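Local atomic coordinates of 3-oxoacyl-[acyl-carrier-protein] synthase 2 (PDB entry 4JGA), a protein that probably catalyses the decarboxylative condensation that lengthens a growing acyl chain by two carbons from malonyl-acyl carrier protein in bacterial fatty acid synthesis. Residues T27-N32 and K358-H363; D120-I125 and A204-A209; G259-E264 and E372-A377. All coordinates share one frame; numbering follows the deposited sequence.

How the interactions relate
From the N terminus, the loop after strand 18-26 opens interaction 1, which closes only at helix 358-361. Interaction 2 is nested inside that long loop. It pairs neighbouring strands 122-127 and 206-213 of the main sheet. Interaction 3 opens after interaction 2 has closed, on the next strand, 257-265. It ends on helix 368-382, beyond residue 363, so it crosses interaction 1. Strand 206-213 lies between strands 122-127 and 257-265 and joins interactions 2 and 3 through the sheet. Interactions 1 and 3 touch where Lys358 meets Glu372 and Ile361 packs on Phe375. Interactions 1 and 3 each tie the N-terminal sequence family to the C-terminal one.

Interaction 1: residues T27-N32 and K358-H363; sequences TPVGLN and KSSIGH
Pro28 and Val29 receive the side chain of Ile361 in a buried apolar contact. It joins the turn after strand 18-26 to the KSSIGH sequence, part of a glycine- and histidine-containing motif of beta-ketoacyl synthases. In relatives the histidine of that motif lies in the active site. The fold is that of the thiolase superfamily.

The cross-segment contacts are van der Waals packing. The CD edge of the Pro28 ring rests on Ile361 CB at 3.9 Å. The neighbouring Pro28 CG approaches Ile361 O at 3.7 Å. The two side chains cross at about a right angle. Val29 CG2 meets Ile361 CG2 at 3.7 Å, again with the side chains crossing. Ile361 CG1 sits between the backbone N and the carbonyl carbon (chi1 61°). This leaves CG2 anti to the carbonyl carbon, against Val29. In one of two conformers of Ser360, OG lies 3.8 Å from Val29 CG1 and hydrogen-bonds to Val44 O; this contact is doubtful. Ile40, Val371 and Phe375 add to the apolar surroundings of Ile361.

Hydrogen bonds shape the turn from within. Thr27 to Gly30 forms a type I turn, with Gly30 N bonded to Thr27 O. Outside the turn, Thr27 OG1 is hydrogen-bonded to Ser36 OG of helix 33-41. The same Thr27 OG1 closes an ST turn by accepting from Val29 N at 3.1 Å, with an N-H...O angle of 148°.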
# COMPACT_ATOMS: atom_id res chain seq x y z
N THR A 27 -7.32 -11.71 -17.00
CA THR A 27 -6.25 -12.70 -16.82
C THR A 27 -5.67 -13.16 -18.16
O THR A 27 -6.24 -12.90 -19.21
CB THR A 27 -6.73 -13.94 -16.04
OG1 THR A 27 -7.46 -14.81 -16.91
CG2 THR A 27 -7.57 -13.55 -14.79
N PRO A 28 -4.52 -13.82 -18.13
CA PRO A 28 -3.94 -14.36 -19.33
C PRO A 28 -4.81 -15.45 -20.03
O PRO A 28 -4.49 -15.84 -21.14
CB PRO A 28 -2.64 -14.96 -18.84
CG PRO A 28 -2.26 -14.12 -17.70
CD PRO A 28 -3.56 -13.84 -17.02
N VAL A 29 -5.87 -15.92 -19.39
CA VAL A 29 -6.81 -16.81 -20.10
C VAL A 29 -8.22 -16.26 -20.22
O VAL A 29 -9.14 -16.99 -20.51
CB VAL A 29 -6.82 -18.20 -19.47
CG1 VAL A 29 -5.45 -18.83 -19.60
CG2 VAL A 29 -7.25 -18.15 -18.02
N GLY A 30 -8.40 -14.94 -20.11
CA GLY A 30 -9.72 -14.36 -20.35
C GLY A 30 -9.85 -12.91 -19.91
O GLY A 30 -9.23 -12.50 -18.92
N LEU A 31 -10.69 -12.16 -20.61
CA LEU A 31 -10.90 -10.72 -20.35
C LEU A 31 -12.03 -10.45 -19.36
O LEU A 31 -12.30 -9.30 -19.05
CB LEU A 31 -11.19 -9.99 -21.68
CG LEU A 31 -10.15 -10.16 -22.76
CD1 LEU A 31 -10.52 -9.38 -24.00
CD2 LEU A 31 -8.78 -9.72 -22.25
N ASN A 32 -12.69 -11.50 -18.89
CA ASN A 32 -13.71 -11.40 -17.87
C ASN A 32 -13.75 -12.69 -17.05
O ASN A 32 -12.95 -13.61 -17.26
CB ASN A 32 -15.07 -11.08 -18.47
CG ASN A 32 -15.53 -12.12 -19.46
OD1 ASN A 32 -15.23 -13.31 -19.36
ND2 ASN A 32 -16.25 -11.65 -20.45
N LYS A 358 -1.60 -20.98 -10.78
CA LYS A 358 -0.46 -20.34 -11.42
C LYS A 358 0.13 -21.28 -12.48
O LYS A 358 0.86 -20.85 -13.34
CB LYS A 358 0.61 -19.98 -10.41
CG LYS A 358 0.20 -18.93 -9.38
CD LYS A 358 1.42 -18.40 -8.63
CE LYS A 358 1.12 -17.24 -7.71
NZ LYS A 358 0.14 -17.61 -6.67
N SER A 359 -0.20 -22.58 -12.37
CA SER A 359 0.12 -23.56 -13.40
C SER A 359 -0.47 -23.18 -14.77
O SER A 359 0.05 -23.60 -15.81
CB SER A 359 -0.38 -24.96 -12.99
OG SER A 359 -1.78 -25.07 -13.05
N SER A 360 -1.54 -22.38 -14.76
CA SER A 360 -2.19 -21.94 -15.99
C SER A 360 -1.86 -20.51 -16.39
O SER A 360 -1.57 -20.25 -17.56
CB SER A 360 -3.69 -22.09 -15.92
OG SER A 360 -4.28 -21.21 -16.85
N ILE A 361 -1.91 -19.58 -15.45
CA ILE A 361 -1.75 -18.15 -15.80
C ILE A 361 -0.47 -17.51 -15.33
O ILE A 361 -0.25 -16.32 -15.57
CB ILE A 361 -2.94 -17.30 -15.29
CG1 ILE A 361 -3.09 -17.35 -13.76
CG2 ILE A 361 -4.23 -17.75 -15.95
CD1 ILE A 361 -4.11 -16.37 -13.22
N GLY A 362 0.37 -18.27 -14.66
CA GLY A 362 1.59 -17.72 -14.13
C GLY A 362 1.31 -16.96 -12.85
O GLY A 362 0.24 -17.10 -12.20
N HIS A 363 2.29 -16.16 -12.47
CA HIS A 363 2.29 -15.48 -11.19
C HIS A 363 2.01 -13.98 -11.42
O HIS A 363 2.88 -13.24 -11.86
CB HIS A 363 3.65 -15.71 -10.53
CG HIS A 363 3.72 -15.23 -9.12
ND1 HIS A 363 2.74 -14.46 -8.54
CD2 HIS A 363 4.70 -15.37 -8.19
CE1 HIS A 363 3.09 -14.18 -7.29
NE2 HIS A 363 4.28 -14.72 -7.06

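Interaction 2: residues D120-I125 and A204-A209; sequences DRTGLI and ADVMIA
The Arg121 guanidinium has Ala204 CA over the centre of one face, 3.8 Å above the plane. Asp205 OD1 lies at its edge, in plane. The Asp205 carboxylate is turned 69° from the guanidinium plane, and both of its oxygens are met from above the carboxylate plane. Arg121 grips it side-on as a salt bridge. Arg121 NE bonds to Asp205 OD2 at 3.0 Å, and Arg121 NH2 to Asp205 OD1 at 2.8 Å. Both bonds are fairly straight. Bends at chi2 and chi3 fold the arginine back to this position. Arg121 NH1 hydrogen-bonds to Gly202 O.

Beyond this salt bridge, two parallel strands run side by side in the main sheet of the thiolase-type fold. Arg121 O accepts from both Asp205 N and Val206 N. Val206 O then takes Gly123 N, Gly123 O takes Ile208 N at 2.9 Å, and Ile208 O takes Ile125 N.

Thr122, Leu124, Val206 and Ile208 share one face of the sheet. Leu124 CG lies alongside Ile208 CB at 4.1 Å, and both side chains point the same way. Phe174 covers part of this face. On the other face, Met207 bends over side-chain-less Gly123, with Met207 SD 3.4 Å from Gly123 CA. Met207 CE continues to Ile125 CG1 at 3.6 Å. Ala195 and Ile199 of helix 187-200 pack against Met207.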
# COMPACT_ATOMS: atom_id res chain seq x y z
N ASP A 120 -21.02 7.13 0.59
CA ASP A 120 -20.14 7.37 1.74
C ASP A 120 -19.81 6.11 2.52
O ASP A 120 -18.76 6.05 3.17
CB ASP A 120 -20.74 8.42 2.69
CG ASP A 120 -20.70 9.83 2.10
OD1 ASP A 120 -19.95 10.07 1.11
OD2 ASP A 120 -21.40 10.71 2.68
N ARG A 121 -20.65 5.08 2.42
CA ARG A 121 -20.41 3.80 3.09
C ARG A 121 -19.76 2.75 2.17
O ARG A 121 -19.65 1.57 2.49
CB ARG A 121 -21.75 3.29 3.67
CG ARG A 121 -22.28 4.13 4.83
CD ARG A 121 -21.48 3.91 6.11
NE ARG A 121 -21.62 2.54 6.62
CZ ARG A 121 -20.93 2.03 7.64
NH1 ARG A 121 -20.05 2.78 8.27
NH2 ARG A 121 -21.13 0.78 8.05
N THR A 122 -19.33 3.20 1.00
CA THR A 122 -18.66 2.36 0.04
C THR A 122 -17.21 2.79 -0.07
O THR A 122 -16.92 3.92 -0.40
CB THR A 122 -19.33 2.45 -1.35
OG1 THR A 122 -20.70 2.02 -1.24
CG2 THR A 122 -18.63 1.52 -2.29
N GLY A 123 -16.31 1.87 0.28
CA GLY A 123 -14.90 2.13 0.25
C GLY A 123 -14.19 1.21 -0.74
O GLY A 123 -14.80 0.36 -1.36
N LEU A 124 -12.88 1.41 -0.84
CA LEU A 124 -12.02 0.64 -1.74
C LEU A 124 -10.66 0.32 -1.06
O LEU A 124 -10.07 1.17 -0.38
CB LEU A 124 -11.75 1.41 -3.03
CG LEU A 124 -12.93 2.07 -3.75
CD1 LEU A 124 -13.17 3.46 -3.21
CD2 LEU A 124 -12.68 2.15 -5.25
N ILE A 125 -10.17 -0.90 -1.32
CA ILE A 125 -8.80 -1.29 -1.04
C ILE A 125 -8.30 -2.06 -2.25
O ILE A 125 -8.52 -3.28 -2.39
CB ILE A 125 -8.64 -2.13 0.24
CG1 ILE A 125 -9.20 -1.38 1.46
CG2 ILE A 125 -7.16 -2.40 0.49
CD1 ILE A 125 -8.96 -2.09 2.78
N ALA A 204 -17.54 0.34 6.99
CA ALA A 204 -18.07 0.46 5.65
C ALA A 204 -19.13 -0.62 5.47
O ALA A 204 -19.05 -1.68 6.10
CB ALA A 204 -16.96 0.25 4.64
N ASP A 205 -20.06 -0.38 4.57
CA ASP A 205 -21.03 -1.41 4.20
C ASP A 205 -20.66 -2.21 2.97
O ASP A 205 -21.05 -3.38 2.84
CB ASP A 205 -22.40 -0.78 3.97
CG ASP A 205 -22.95 -0.15 5.21
OD1 ASP A 205 -22.78 -0.73 6.30
OD2 ASP A 205 -23.62 0.89 5.10
N VAL A 206 -19.96 -1.55 2.05
CA VAL A 206 -19.50 -2.21 0.81
C VAL A 206 -18.04 -1.84 0.56
O VAL A 206 -17.62 -0.73 0.86
CB VAL A 206 -20.35 -1.77 -0.39
CG1 VAL A 206 -19.87 -2.43 -1.69
CG2 VAL A 206 -21.81 -2.10 -0.13
N MET A 207 -17.25 -2.80 0.07
CA MET A 207 -15.85 -2.53 -0.29
C MET A 207 -15.50 -3.13 -1.63
O MET A 207 -15.89 -4.24 -1.94
CB MET A 207 -14.88 -3.04 0.76
CG MET A 207 -15.01 -2.39 2.14
SD MET A 207 -14.46 -0.67 2.20
CE MET A 207 -12.72 -0.91 1.96
N ILE A 208 -14.78 -2.34 -2.42
CA ILE A 208 -14.25 -2.80 -3.68
C ILE A 208 -12.80 -3.16 -3.39
O ILE A 208 -12.00 -2.28 -2.96
CB ILE A 208 -14.29 -1.67 -4.74
CG1 ILE A 208 -15.66 -0.99 -4.80
CG2 ILE A 208 -13.92 -2.23 -6.08
CD1 ILE A 208 -16.87 -1.90 -4.85
N ALA A 209 -12.43 -4.42 -3.57
CA ALA A 209 -11.10 -4.85 -3.17
C ALA A 209 -10.41 -5.82 -4.09
O ALA A 209 -11.04 -6.67 -4.72
CB ALA A 209 -11.17 -5.44 -1.76

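Interaction 3: residues G259-E264 and E372-A377; sequences GVVVLE and EFIFSA. With K (potassium ion), chain C.
In both Val261 and Ile374, CG1 stands anti to the carbonyl carbon (chi1 -69° in Ile374), and the two branches meet between strand 257-265 and helix 368-382. The Ile374 chain then extends to put CD1 against the strand. Phe373 differs: its CG is anti to the backbone N (chi1 178°), which turns the ring to the same valine.

The tightest contact is Val261 CG1 to Ile374 CG1, at 3.4 Å. This is closer than usual for two carbons, and the side chains slide past each other in opposite directions. Ile374 CD1 reaches further, to Gly259 CA at 3.8 Å and Val260 O at 3.5 Å. Gly259 has no side chain, and the isoleucine tip lies against its backbone. Val261 CG1 also touches Phe373 CD1 at 3.9 Å. The methyl comes to the ring at its edge, near the ring plane, not over a face.

This is helix-on-sheet packing in the thiolase-type fold. The N-to-C directions of strand 259-264 and helix 372-377 differ by 57°. Ile192 of helix 187-200 touches both Val261 and Phe373, and Leu25 of strand 18-26 covers Ile374.

Within the helix, Glu372 O accepts from Ser376 N and Ser376 OG, which approach from opposite faces of its plane. The Glu372 side chain leaves the packed side and binds the potassium ion through OE1 at 2.6 Å. Asn324, Ala325, Ser417 and Asn418 also bind the ion. Glu372 OE2 makes a salt bridge with Lys358 NZ. The potassium ion and Lys358 would both be expected to stabilise a negative carboxylate. One turn of helix thus carries apolar side chains to the sheet and a carboxylate to a buried ionic site.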
# COMPACT_ATOMS: atom_id res chain seq x y z
N GLY A 259 -7.70 -8.87 -10.48
CA GLY A 259 -8.81 -9.55 -9.84
C GLY A 259 -9.39 -8.64 -8.78
O GLY A 259 -8.69 -8.20 -7.89
N VAL A 260 -10.67 -8.32 -8.91
CA VAL A 260 -11.36 -7.42 -8.01
C VAL A 260 -12.66 -8.04 -7.59
O VAL A 260 -13.34 -8.67 -8.40
CB VAL A 260 -11.60 -6.05 -8.66
CG1 VAL A 260 -12.38 -5.16 -7.71
CG2 VAL A 260 -10.26 -5.40 -8.98
N VAL A 261 -13.02 -7.84 -6.32
CA VAL A 261 -14.32 -8.29 -5.78
C VAL A 261 -15.06 -7.15 -5.09
O VAL A 261 -14.46 -6.14 -4.71
CB VAL A 261 -14.15 -9.49 -4.80
CG1 VAL A 261 -13.49 -10.68 -5.49
CG2 VAL A 261 -13.34 -9.11 -3.56
N VAL A 262 -16.37 -7.31 -5.00
CA VAL A 262 -17.20 -6.53 -4.11
C VAL A 262 -17.50 -7.38 -2.88
O VAL A 262 -18.00 -8.51 -2.99
CB VAL A 262 -18.52 -6.08 -4.78
CG1 VAL A 262 -19.32 -5.17 -3.86
CG2 VAL A 262 -18.21 -5.37 -6.10
N LEU A 263 -17.13 -6.83 -1.72
CA LEU A 263 -17.49 -7.36 -0.42
C LEU A 263 -18.55 -6.47 0.21
O LEU A 263 -18.56 -5.26 0.01
CB LEU A 263 -16.29 -7.45 0.52
CG LEU A 263 -15.07 -8.23 0.04
CD1 LEU A 263 -14.06 -8.28 1.19
CD2 LEU A 263 -15.41 -9.64 -0.47
N GLU A 264 -19.42 -7.09 0.98
CA GLU A 264 -20.58 -6.42 1.46
C GLU A 264 -21.04 -6.98 2.79
O GLU A 264 -20.97 -8.21 3.03
CB GLU A 264 -21.65 -6.52 0.39
CG GLU A 264 -22.94 -5.74 0.69
CD GLU A 264 -23.83 -5.61 -0.55
OE1 GLU A 264 -23.46 -6.16 -1.62
OE2 GLU A 264 -24.89 -4.94 -0.43
N GLU A 372 -6.86 -15.37 -7.39
CA GLU A 372 -7.01 -16.70 -6.84
C GLU A 372 -8.16 -16.81 -5.82
O GLU A 372 -8.79 -17.87 -5.69
CB GLU A 372 -5.68 -17.13 -6.24
CG GLU A 372 -4.68 -17.50 -7.33
CD GLU A 372 -3.22 -17.36 -6.91
OE1 GLU A 372 -2.94 -17.36 -5.68
OE2 GLU A 372 -2.35 -17.26 -7.84
N PHE A 373 -8.41 -15.72 -5.11
CA PHE A 373 -9.59 -15.60 -4.26
C PHE A 373 -10.88 -15.77 -5.07
O PHE A 373 -11.81 -16.44 -4.65
CB PHE A 373 -9.58 -14.24 -3.55
CG PHE A 373 -10.78 -13.99 -2.66
CD1 PHE A 373 -11.91 -13.41 -3.17
CD2 PHE A 373 -10.75 -14.36 -1.32
CE1 PHE A 373 -13.02 -13.16 -2.37
CE2 PHE A 373 -11.85 -14.11 -0.51
CZ PHE A 373 -13.00 -13.51 -1.03
N ILE A 374 -10.93 -15.14 -6.24
CA ILE A 374 -12.04 -15.31 -7.16
C ILE A 374 -12.19 -16.76 -7.64
O ILE A 374 -13.30 -17.33 -7.60
CB ILE A 374 -11.92 -14.31 -8.31
CG1 ILE A 374 -12.15 -12.89 -7.77
CG2 ILE A 374 -12.91 -14.63 -9.42
CD1 ILE A 374 -11.75 -11.74 -8.68
N PHE A 375 -11.08 -17.37 -8.07
CA PHE A 375 -11.12 -18.80 -8.46
C PHE A 375 -11.66 -19.66 -7.32
O PHE A 375 -12.42 -20.61 -7.57
CB PHE A 375 -9.74 -19.32 -8.90
CG PHE A 375 -9.20 -18.67 -10.15
CD1 PHE A 375 -10.02 -18.07 -11.08
CD2 PHE A 375 -7.83 -18.68 -10.40
CE1 PHE A 375 -9.49 -17.52 -12.23
CE2 PHE A 375 -7.28 -18.10 -11.55
CZ PHE A 375 -8.13 -17.53 -12.46
N SER A 376 -11.28 -19.30 -6.09
CA SER A 376 -11.71 -20.02 -4.89
C SER A 376 -13.24 -19.95 -4.69
O SER A 376 -13.89 -20.97 -4.43
CB SER A 376 -10.96 -19.51 -3.66
OG SER A 376 -9.55 -19.78 -3.75
N ALA A 377 -13.79 -18.75 -4.88
CA ALA A 377 -15.22 -18.57 -4.84
C ALA A 377 -15.93 -19.35 -5.95
O ALA A 377 -17.01 -19.89 -5.74
CB ALA A 377 -15.54 -17.10 -4.94
K K C . -3.79 -18.85 -3.67